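Local coordinates for protein thermospermine synthase (Medicago truncatula, PDB 6BQ5) that probably makes thermospermine by transferring an aminopropyl group from decarboxylated S-adenosylmethionine to spermidine, releasing methylthioadenosine, at residues Val128-Ile133 against Ser155-Val160. Numbering follows the deposited sequence.
Sequences VVMCDI and SRLEVV. With MTA (5'-deoxy-5'-methylthioadenosine), chain D.
Val160 and Met130 join through their backbones, and Val128 lies beside Leu157, where strands 128-132 and 157-160 run side by side in parallel, their short axes 20° apart. The amide of Val160 donates to Met130 O (N to O 2.8 Å), and Met130 N in turn donates to Glu158 O at 2.9 Å. Val128 uses both backbone groups: its N donates to Arg156 O, while its O accepts Glu158 N at 2.7 Å. On one face CG1 of Val128, anti to its own N (chi1 173°), meets CD1 of Leu157 at 3.6 Å, and Met130 reaches the same methyl with CB. On the other face CG2 of Val160 crosses to CG1 of Val129 at 4.1 Å, with Cys131 SG near Val160 CG1. Past a weak bond from Asp132 N to Val160 O, the Asp132 carboxylate takes both ribose hydroxyls of methylthioadenosine, OD1 from O2' and OD2 from O3' (each 2.6 Å), and is itself steadied by Asp134 N and Gly111 N. Replacing Asp132 by alanine removes the carboxylate, which is likely to leave O2' and O3' without their acceptors and the ribose freer to shift. This is the Rossmann-like sheet of the synthase domain: strand 104-107 flanks 127-132, strand 157-161 forms the edge within the chain, helix 114-120 packs over Val128, Met130 and Leu157, and helix 164-169 over Cys131 and Val160.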
loop_
_atom_site.group_PDB
_atom_site.type_symbol
_atom_site.label_atom_id
_atom_site.label_comp_id
_atom_site.label_asym_id
_atom_site.label_seq_id
_atom_site.Cartn_x
_atom_site.Cartn_y
_atom_site.Cartn_z
ATOM N N VAL A 128 18.258 -39.089 -10.758
ATOM C CA VAL A 128 17.146 -38.168 -10.546
ATOM C C VAL A 128 16.665 -37.676 -11.907
ATOM O O VAL A 128 17.414 -37.002 -12.638
ATOM C CB VAL A 128 17.570 -36.966 -9.677
ATOM C CG1 VAL A 128 16.444 -35.910 -9.585
ATOM C CG2 VAL A 128 17.996 -37.435 -8.291
ATOM N N VAL A 129 15.442 -38.031 -12.279
ATOM C CA VAL A 129 14.823 -37.469 -13.492
ATOM C C VAL A 129 13.971 -36.250 -13.094
ATOM O O VAL A 129 13.020 -36.415 -12.320
ATOM C CB VAL A 129 13.947 -38.533 -14.210
ATOM C CG1 VAL A 129 13.193 -37.940 -15.411
ATOM C CG2 VAL A 129 14.823 -39.709 -14.646
ATOM N N MET A 130 14.306 -35.038 -13.581
ATOM C CA MET A 130 13.429 -33.845 -13.412
ATOM C C MET A 130 12.706 -33.665 -14.734
ATOM O O MET A 130 13.339 -33.325 -15.722
ATOM C CB MET A 130 14.238 -32.588 -13.081
ATOM C CG MET A 130 13.501 -31.234 -13.159
ATOM S SD MET A 130 14.669 -29.898 -13.487
ATOM C CE MET A 130 15.616 -30.019 -11.984
ATOM N N CYS A 131 11.415 -33.962 -14.744
ATOM C CA CYS A 131 10.543 -33.788 -15.888
ATOM C C CYS A 131 9.625 -32.569 -15.699
ATOM O O CYS A 131 8.573 -32.670 -15.045
ATOM C CB CYS A 131 9.708 -35.038 -16.104
ATOM S SG CYS A 131 8.687 -34.989 -17.591
ATOM N N ASP A 132 10.059 -31.426 -16.238
ATOM C CA ASP A 132 9.267 -30.177 -16.228
ATOM C C ASP A 132 8.810 -29.832 -17.649
ATOM O O ASP A 132 9.583 -29.931 -18.590
ATOM C CB ASP A 132 10.093 -29.021 -15.677
ATOM C CG ASP A 132 9.228 -27.861 -15.202
ATOM O OD1 ASP A 132 8.530 -27.229 -16.052
ATOM O OD2 ASP A 132 9.215 -27.605 -13.966
ATOM N N ILE A 133 7.557 -29.428 -17.774
ATOM C CA ILE A 133 6.971 -29.087 -19.069
ATOM C C ILE A 133 7.551 -27.815 -19.684
ATOM O O ILE A 133 7.511 -27.648 -20.880
ATOM C CB ILE A 133 5.435 -28.980 -18.957
ATOM C CG1 ILE A 133 4.755 -29.168 -20.306
ATOM C CG2 ILE A 133 4.999 -27.695 -18.262
ATOM C CD1 ILE A 133 3.257 -29.326 -20.152
ATOM N N SER A 155 25.976 -35.138 -12.029
ATOM C CA SER A 155 25.886 -36.166 -13.096
ATOM C C SER A 155 24.742 -37.210 -12.905
ATOM O O SER A 155 24.346 -37.939 -13.870
ATOM C CB SER A 155 27.237 -36.872 -13.254
ATOM O OG SER A 155 27.593 -37.407 -12.007
ATOM N N ARG A 156 24.182 -37.272 -11.693
ATOM C CA ARG A 156 23.005 -38.134 -11.446
ATOM C C ARG A 156 21.708 -37.489 -11.989
ATOM O O ARG A 156 20.691 -38.182 -12.178
ATOM C CB ARG A 156 22.843 -38.409 -9.953
ATOM C CG ARG A 156 23.991 -39.202 -9.357
ATOM C CD ARG A 156 23.845 -39.314 -7.871
ATOM N NE ARG A 156 24.138 -38.039 -7.227
ATOM C CZ ARG A 156 23.920 -37.780 -5.933
ATOM N NH1 ARG A 156 23.342 -38.692 -5.155
ATOM N NH2 ARG A 156 24.252 -36.594 -5.427
ATOM N N LEU A 157 21.732 -36.172 -12.198
ATOM C CA LEU A 157 20.523 -35.455 -12.594
ATOM C C LEU A 157 20.321 -35.509 -14.084
ATOM O O LEU A 157 21.196 -35.070 -14.861
ATOM C CB LEU A 157 20.550 -33.980 -12.143
ATOM C CG LEU A 157 19.322 -33.184 -12.610
ATOM C CD1 LEU A 157 18.137 -33.676 -11.780
ATOM C CD2 LEU A 157 19.497 -31.694 -12.509
ATOM N N GLU A 158 19.150 -35.976 -14.492
ATOM C CA GLU A 158 18.754 -35.893 -15.899
ATOM C C GLU A 158 17.525 -34.987 -16.050
ATOM O O GLU A 158 16.500 -35.236 -15.421
ATOM C CB GLU A 158 18.465 -37.294 -16.432
ATOM C CG GLU A 158 17.469 -37.319 -17.585
ATOM C CD GLU A 158 17.453 -38.618 -18.345
ATOM O OE1 GLU A 158 17.805 -39.674 -17.746
ATOM O OE2 GLU A 158 17.099 -38.573 -19.554
ATOM N N VAL A 159 17.632 -33.962 -16.896
ATOM C CA VAL A 159 16.533 -33.048 -17.184
ATOM C C VAL A 159 15.772 -33.506 -18.443
ATOM O O VAL A 159 16.367 -33.684 -19.510
ATOM C CB VAL A 159 17.035 -31.578 -17.374
ATOM C CG1 VAL A 159 15.886 -30.626 -17.693
ATOM C CG2 VAL A 159 17.782 -31.091 -16.133
ATOM N N VAL A 160 14.456 -33.647 -18.316
ATOM C CA VAL A 160 13.570 -33.955 -19.424
ATOM C C VAL A 160 12.526 -32.849 -19.505
ATOM O O VAL A 160 11.871 -32.515 -18.486
ATOM C CB VAL A 160 12.864 -35.302 -19.220
ATOM C CG1 VAL A 160 11.878 -35.597 -20.348
ATOM C CG2 VAL A 160 13.906 -36.407 -19.114
HETATM C CS MTA D . 4.351 -23.646 -10.532
HETATM S "S5'" MTA D . 4.004 -25.160 -11.332
HETATM C "C5'" MTA D . 5.445 -26.038 -10.834
HETATM C "C4'" MTA D . 6.176 -26.579 -12.057
HETATM O "O4'" MTA D . 5.361 -27.513 -12.743
HETATM C "C2'" MTA D . 5.818 -25.886 -14.347
HETATM O "O2'" MTA D . 6.628 -25.572 -15.478
HETATM C "C3'" MTA D . 6.531 -25.492 -13.076
HETATM O "O3'" MTA D . 7.946 -25.430 -13.187
HETATM C "C1'" MTA D . 5.635 -27.373 -14.148
HETATM N N9 MTA D . 4.503 -28.056 -14.787
HETATM C C8 MTA D . 3.241 -27.636 -14.933
HETATM N N7 MTA D . 2.486 -28.604 -15.516
HETATM C C5 MTA D . 3.297 -29.656 -15.724
HETATM C C6 MTA D . 3.149 -30.980 -16.326
HETATM N N6 MTA D . 1.948 -31.386 -16.794
HETATM N N1 MTA D . 4.236 -31.774 -16.339
HETATM C C2 MTA D . 5.438 -31.367 -15.867
HETATM N N3 MTA D . 5.650 -30.160 -15.314
HETATM C C4 MTA D . 4.618 -29.290 -15.251
#